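Local atomic coordinates of glycoside Hydrolase (Bacteroides uniformis, PDB entry 5TA0), a protein that probably hydrolyses agarose chains as a family 86 glycoside hydrolase of a human gut bacterium, and is captured here with a neoagaro-oligosaccharide bound. Residues Ile307-Met312 against Thr533-Glu538; Lys543-Asn548 against Gly630-Val635. All blocks are in the same frame, centred on the assembly; numbering follows the deposited sequence.

Contact 1 of 2, residues Ile307-Met312 against Thr533-Glu538; sequences IEQYSM and TDYLKE. With EDO (1,2-ethanediol), chain I.
Tyr310 and Tyr535 make the tight part of this contact, their rings nearly parallel (planes at 26°) but slid apart, with centroids 5.1 Å from each other. Instead of stacking fully, the hydroxyl end of Tyr535 comes obliquely to the CD2 side of the Tyr310 ring: Tyr535 OH and Tyr535 CZ each come to 3.4 Å from Tyr310 CD2. Tyr535 reaches the helix because its CG lies between the backbone N and the carbonyl carbon (chi1 88°), and Leu536 CB sits 3.6 Å above the centre of its ring. Tyrosine suits both places, since a broad apolar ring fills the interface while the hydroxyl finds a polar partner beyond it, Asp269 and Lys265 for Tyr310 and Trp260 for Tyr535. Beside the rings, Gln309 CG packs on Tyr535 CB at 3.8 Å, and a bend at chi2 (70°) turns the amide so that its NE2 bonds to Ala532 O. Helix 298-315 connects two neighbouring strands of the alpha/beta barrel, whereas residues 533-538 end a strand of the beta-sandwich part of the chain, so the pair joins barrel to sandwich. That strand end is irregular: Leu536 and Lys537 both face Val632 in a G1 beta bulge, with Leu536 taking the positive phi more often met in glycine. Away from the rings direct contact thins: Gln309 CD stays 4.2 Å from Asp534 O, and a single water bridges the gap, 2.9 Å from Gln309 OE1 and 2.8 Å from Asp534 O. Asp534 points away from the helix, and its OD1 accepts a bond from Tyr535 N; in one of two deposited conformers, Lys537 NZ forms a salt bridge with OD2. At exposed Thr533, an ethanediol, probably from the crystallisation liquor, donates from O1 to the carbonyl.

Contact 2 of 2, residues Lys543-Asn548 against Gly630-Val635; sequences KELVFN and GHVSTV
The Phe547 ring carries a methyl group on one face: Val635 CG2 stands 3.6 Å from the ring centroid and only 10° off the normal, a CH-pi contact over the middle of the ring. Val632 CG1 comes in obliquely at the far end, 3.7 Å from Phe547 CZ, and the side chain of Lys537 also touches this phenylalanine. The ring reaches both valines because its CG is anti to the carbonyl carbon (chi1 -67°), which lays it back along the strand toward Leu545. There Leu545 CD1 meets Val632 CG2 at 3.8 Å, so the two methyls of Val632 are shared between the phenylalanine and the leucine. No hydrogen bond joins the segments. Strands 545-549 and 631-642 belong to different sheets that pack face to face as a beta sandwich; their axes approach to 8.7 Å and run in roughly the same direction, 30° apart. Phenylalanine and valine suit the buried interior, where flat and branched apolar groups interlock without polar ends to satisfy, and Leu545 extends the apolar surface to its partly exposed border. Val632 and Val635, three residues apart, both face inward because Ser633 takes a nearly helical backbone conformation. Ser633 and Thr634 consequently turn their small polar side chains to the other side of the sheet, against Met306 and Asp305 of helix 298-315.

In the fold
Contacts 1 and 2 have centres 10 Å apart and are layered on the two faces of one sheet, in which strands 523-538 and 631-642 are antiparallel neighbours. Backbone pairs knit them together: Lys537 O lies 2.9 Å from Val632 N, and Leu536 N lies 2.9 Å from Ser633 O, both probable hydrogen bonds. Contact 1 thus sets the barrel helix against one face, and contact 2 sets the second sheet of the sandwich against the other. Both are peripheral, their centres about 21 and 27 Å from the centre of the chain. A calcium ion lies about 12 Å from the side chain of Tyr310, and the glycan pocket belongs to the barrel side.

Contact 1 of 2, residues Ile307-Met312 against Thr533-Glu538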
loop_
_atom_site.group_PDB
_atom_site.type_symbol
_atom_site.label_atom_id
_atom_site.label_comp_id
_atom_site.label_asym_id
_atom_site.label_seq_id
_atom_site.Cartn_x
_atom_site.Cartn_y
_atom_site.Cartn_z
ATOM N N ILE A 307 -8.172 10.494 -3.536
ATOM C CA ILE A 307 -9.187 9.569 -3.014
ATOM C C ILE A 307 -9.761 10.135 -1.700
ATOM O O ILE A 307 -10.977 10.216 -1.524
ATOM C CB ILE A 307 -8.630 8.157 -2.800
ATOM C CG1 ILE A 307 -8.259 7.509 -4.145
ATOM C CG2 ILE A 307 -9.625 7.296 -2.071
ATOM C CD1 ILE A 307 -7.511 6.199 -3.979
ATOM N N GLU A 308 -8.884 10.547 -0.785
ATOM C CA GLU A 308 -9.351 11.062 0.512
ATOM C C GLU A 308 -10.174 12.336 0.360
ATOM O O GLU A 308 -11.237 12.449 0.973
ATOM C CB GLU A 308 -8.173 11.351 1.421
ATOM C CG GLU A 308 -7.432 10.110 1.883
ATOM C CD GLU A 308 -6.142 10.413 2.628
ATOM O OE1 GLU A 308 -5.405 9.427 2.930
ATOM O OE2 GLU A 308 -5.799 11.601 2.871
ATOM N N GLN A 309 -9.678 13.283 -0.443
ATOM C CA GLN A 309 -10.376 14.562 -0.570
ATOM C C GLN A 309 -11.749 14.412 -1.211
ATOM O O GLN A 309 -12.721 15.031 -0.748
ATOM C CB GLN A 309 -9.532 15.547 -1.380
ATOM C CG GLN A 309 -10.216 16.879 -1.724
ATOM C CD GLN A 309 -10.415 17.778 -0.521
ATOM O OE1 GLN A 309 -9.498 18.453 -0.069
ATOM N NE2 GLN A 309 -11.619 17.785 -0.001
ATOM N N TYR A 310 -11.843 13.604 -2.275
ATOM C CA TYR A 310 -13.154 13.426 -2.911
ATOM C C TYR A 310 -14.097 12.606 -2.035
ATOM O O TYR A 310 -15.310 12.883 -1.975
ATOM C CB TYR A 310 -13.082 12.921 -4.351
ATOM C CG TYR A 310 -14.427 12.970 -5.002
ATOM C CD1 TYR A 310 -15.127 11.812 -5.316
ATOM C CD2 TYR A 310 -15.067 14.179 -5.199
ATOM C CE1 TYR A 310 -16.404 11.860 -5.850
ATOM C CE2 TYR A 310 -16.322 14.250 -5.749
ATOM C CZ TYR A 310 -16.997 13.099 -6.069
ATOM O OH TYR A 310 -18.263 13.156 -6.596
ATOM N N SER A 311 -13.562 11.620 -1.299
ATOM C CA SER A 311 -14.370 10.928 -0.309
ATOM C C SER A 311 -14.953 11.896 0.719
ATOM O O SER A 311 -16.125 11.810 1.061
ATOM C CB SER A 311 -13.561 9.829 0.366
ATOM O OG SER A 311 -13.116 8.857 -0.570
ATOM N N MET A 312 -14.130 12.829 1.185
ATOM C CA MET A 312 -14.672 13.850 2.097
ATOM C C MET A 312 -15.788 14.663 1.458
ATOM O O MET A 312 -16.839 14.839 2.044
ATOM C CB MET A 312 -13.553 14.781 2.579
ATOM C CG MET A 312 -12.671 14.135 3.631
ATOM S SD MET A 312 -13.459 13.827 5.231
ATOM C CE MET A 312 -13.721 15.518 5.760
ATOM N N THR A 533 -12.774 22.539 1.036
ATOM C CA THR A 533 -14.170 22.426 0.700
ATOM C C THR A 533 -14.430 21.967 -0.729
ATOM O O THR A 533 -15.516 21.528 -1.025
ATOM C CB THR A 533 -14.928 23.748 0.896
ATOM O OG1 THR A 533 -14.372 24.747 0.034
ATOM C CG2 THR A 533 -14.825 24.235 2.359
ATOM N N ASP A 534 -13.437 22.086 -1.606
ATOM C CA ASP A 534 -13.596 21.744 -3.016
ATOM C C ASP A 534 -12.261 21.219 -3.541
ATOM O O ASP A 534 -11.266 21.213 -2.824
ATOM C CB ASP A 534 -14.043 22.997 -3.799
ATOM C CG ASP A 534 -14.842 22.687 -5.041
ATOM O OD1 ASP A 534 -14.878 21.535 -5.515
ATOM O OD2 ASP A 534 -15.471 23.656 -5.546
ATOM N N TYR A 535 -12.235 20.816 -4.808
ATOM C CA TYR A 535 -11.072 20.172 -5.389
ATOM C C TYR A 535 -11.112 20.297 -6.916
ATOM O O TYR A 535 -12.083 20.828 -7.460
ATOM C CB TYR A 535 -11.018 18.695 -4.922
ATOM C CG TYR A 535 -11.775 17.707 -5.780
ATOM C CD1 TYR A 535 -11.177 16.506 -6.193
ATOM C CD2 TYR A 535 -13.091 17.963 -6.189
ATOM C CE1 TYR A 535 -11.861 15.616 -7.017
ATOM C CE2 TYR A 535 -13.785 17.072 -6.992
ATOM C CZ TYR A 535 -13.154 15.891 -7.408
ATOM O OH TYR A 535 -13.842 15.009 -8.228
ATOM N N LEU A 536 -10.047 19.846 -7.569
ATOM C CA LEU A 536 -10.005 19.628 -9.034
ATOM C C LEU A 536 -10.395 20.867 -9.846
ATOM O O LEU A 536 -11.480 20.924 -10.441
ATOM C CB LEU A 536 -10.844 18.399 -9.422
ATOM C CG LEU A 536 -10.663 17.902 -10.878
ATOM C CD1 LEU A 536 -9.212 17.672 -11.255
ATOM C CD2 LEU A 536 -11.482 16.639 -11.058
ATOM N N LYS A 537 -9.501 21.844 -9.852
ATOM C CA LYS A 537 -9.753 23.129 -10.525
ATOM C C LYS A 537 -8.762 23.315 -11.672
ATOM O O LYS A 537 -7.567 23.063 -11.530
ATOM C CB LYS A 537 -9.644 24.279 -9.525
ATOM C CG LYS A 537 -10.626 24.218 -8.358
ATOM C CD LYS A 537 -12.080 24.221 -8.810
ATOM C CE LYS A 537 -13.060 24.150 -7.649
ATOM N NZ LYS A 537 -14.455 23.979 -8.143
ATOM N N GLU A 538 -9.282 23.756 -12.817
ATOM C CA GLU A 538 -8.462 24.052 -13.998
ATOM C C GLU A 538 -7.633 25.315 -13.787
ATOM O O GLU A 538 -8.100 26.292 -13.198
ATOM C CB GLU A 538 -9.346 24.289 -15.232
ATOM C CG GLU A 538 -10.185 23.113 -15.678
ATOM C CD GLU A 538 -11.202 23.466 -16.759
ATOM O OE1 GLU A 538 -11.211 24.616 -17.249
ATOM O OE2 GLU A 538 -12.014 22.587 -17.101
HETATM C C1 EDO I . -18.027 19.942 1.405
HETATM O O1 EDO I . -16.723 19.664 0.901
HETATM C C2 EDO I . -17.891 20.486 2.812
HETATM O O2 EDO I . -16.911 21.523 2.842
HETATM O O HOH W 1 -8.788 19.905 -2.417
#

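Contact 2 of 2, residues Lys543-Asn548 against Gly630-Val635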
loop_
_atom_site.group_PDB
_atom_site.type_symbol
_atom_site.label_atom_id
_atom_site.label_comp_id
_atom_site.label_asym_id
_atom_site.label_seq_id
_atom_site.Cartn_x
_atom_site.Cartn_y
_atom_site.Cartn_z
ATOM N N LYS A 543 -5.040 33.654 -13.253
ATOM C CA LYS A 543 -6.353 33.542 -12.610
ATOM C C LYS A 543 -6.190 32.901 -11.239
ATOM O O LYS A 543 -5.734 31.759 -11.116
ATOM C CB LYS A 543 -7.315 32.690 -13.437
ATOM N N GLU A 544 -6.594 33.628 -10.214
ATOM C CA GLU A 544 -6.525 33.145 -8.841
ATOM C C GLU A 544 -7.427 31.914 -8.638
ATOM O O GLU A 544 -8.590 31.936 -9.012
ATOM C CB GLU A 544 -6.976 34.262 -7.905
ATOM C CG GLU A 544 -6.443 34.124 -6.503
ATOM C CD GLU A 544 -7.027 35.134 -5.527
ATOM O OE1 GLU A 544 -8.130 35.693 -5.776
ATOM O OE2 GLU A 544 -6.379 35.345 -4.490
ATOM N N LEU A 545 -6.877 30.860 -8.027
ATOM C CA LEU A 545 -7.656 29.690 -7.589
ATOM C C LEU A 545 -7.686 29.719 -6.071
ATOM O O LEU A 545 -6.630 29.692 -5.434
ATOM C CB LEU A 545 -7.031 28.387 -8.090
ATOM C CG LEU A 545 -7.067 28.161 -9.608
ATOM C CD1 LEU A 545 -6.391 26.856 -9.981
ATOM C CD2 LEU A 545 -8.496 28.131 -10.129
ATOM N N VAL A 546 -8.881 29.760 -5.494
ATOM C CA VAL A 546 -9.048 29.921 -4.052
ATOM C C VAL A 546 -9.605 28.642 -3.461
ATOM O O VAL A 546 -10.606 28.128 -3.945
ATOM C CB VAL A 546 -10.005 31.086 -3.721
ATOM C CG1 VAL A 546 -10.178 31.234 -2.215
ATOM C CG2 VAL A 546 -9.479 32.381 -4.346
ATOM N N PHE A 547 -8.937 28.143 -2.423
ATOM C CA PHE A 547 -9.370 26.974 -1.652
ATOM C C PHE A 547 -9.535 27.385 -0.199
ATOM O O PHE A 547 -8.850 28.301 0.287
ATOM C CB PHE A 547 -8.339 25.852 -1.739
ATOM C CG PHE A 547 -8.218 25.261 -3.106
ATOM C CD1 PHE A 547 -7.412 25.862 -4.065
ATOM C CD2 PHE A 547 -8.934 24.126 -3.461
ATOM C CE1 PHE A 547 -7.311 25.336 -5.347
ATOM C CE2 PHE A 547 -8.825 23.598 -4.744
ATOM C CZ PHE A 547 -8.026 24.207 -5.683
ATOM N N ASN A 548 -10.443 26.716 0.489
ATOM C CA ASN A 548 -10.738 26.991 1.888
ATOM C C ASN A 548 -10.589 25.735 2.723
ATOM O O ASN A 548 -11.179 24.711 2.387
ATOM C CB ASN A 548 -12.165 27.512 2.024
ATOM C CG ASN A 548 -12.361 28.844 1.342
ATOM O OD1 ASN A 548 -12.895 28.910 0.236
ATOM N ND2 ASN A 548 -11.888 29.890 1.969
ATOM N N GLY A 630 -3.672 22.337 -17.235
ATOM C CA GLY A 630 -3.605 21.399 -16.120
ATOM C C GLY A 630 -4.569 21.768 -15.007
ATOM O O GLY A 630 -5.435 22.629 -15.143
ATOM N N HIS A 631 -4.379 21.096 -13.872
ATOM C CA HIS A 631 -5.275 21.230 -12.731
ATOM C C HIS A 631 -4.536 21.265 -11.422
ATOM O O HIS A 631 -3.456 20.680 -11.288
ATOM C CB HIS A 631 -6.227 20.027 -12.650
ATOM C CG HIS A 631 -7.217 19.932 -13.767
ATOM N ND1 HIS A 631 -6.894 19.420 -15.007
ATOM C CD2 HIS A 631 -8.530 20.242 -13.816
ATOM C CE1 HIS A 631 -7.973 19.434 -15.773
ATOM N NE2 HIS A 631 -8.973 19.940 -15.084
ATOM N N VAL A 632 -5.143 21.940 -10.461
ATOM C CA VAL A 632 -4.871 21.676 -9.040
ATOM C C VAL A 632 -5.853 20.578 -8.643
ATOM O O VAL A 632 -7.062 20.793 -8.644
ATOM C CB VAL A 632 -5.093 22.926 -8.177
ATOM C CG1 VAL A 632 -4.822 22.617 -6.716
ATOM C CG2 VAL A 632 -4.221 24.081 -8.674
ATOM N N SER A 633 -5.323 19.380 -8.359
ATOM C CA SER A 633 -6.167 18.242 -8.017
ATOM C C SER A 633 -6.736 18.380 -6.601
ATOM O O SER A 633 -7.934 18.243 -6.404
ATOM C CB SER A 633 -5.412 16.923 -8.177
ATOM O OG SER A 633 -4.195 16.951 -7.491
ATOM N N THR A 634 -5.860 18.669 -5.635
ATOM C CA THR A 634 -6.255 18.800 -4.229
ATOM C C THR A 634 -5.398 19.833 -3.531
ATOM O O THR A 634 -4.229 20.026 -3.882
ATOM C CB THR A 634 -6.125 17.460 -3.451
ATOM O OG1 THR A 634 -4.779 17.002 -3.494
ATOM C CG2 THR A 634 -7.052 16.397 -4.003
ATOM N N VAL A 635 -5.988 20.460 -2.516
ATOM C CA VAL A 635 -5.265 21.233 -1.526
ATOM C C VAL A 635 -5.698 20.729 -0.164
ATOM O O VAL A 635 -6.876 20.774 0.169
ATOM C CB VAL A 635 -5.525 22.744 -1.666
ATOM C CG1 VAL A 635 -4.776 23.499 -0.584
ATOM C CG2 VAL A 635 -5.114 23.219 -3.060
#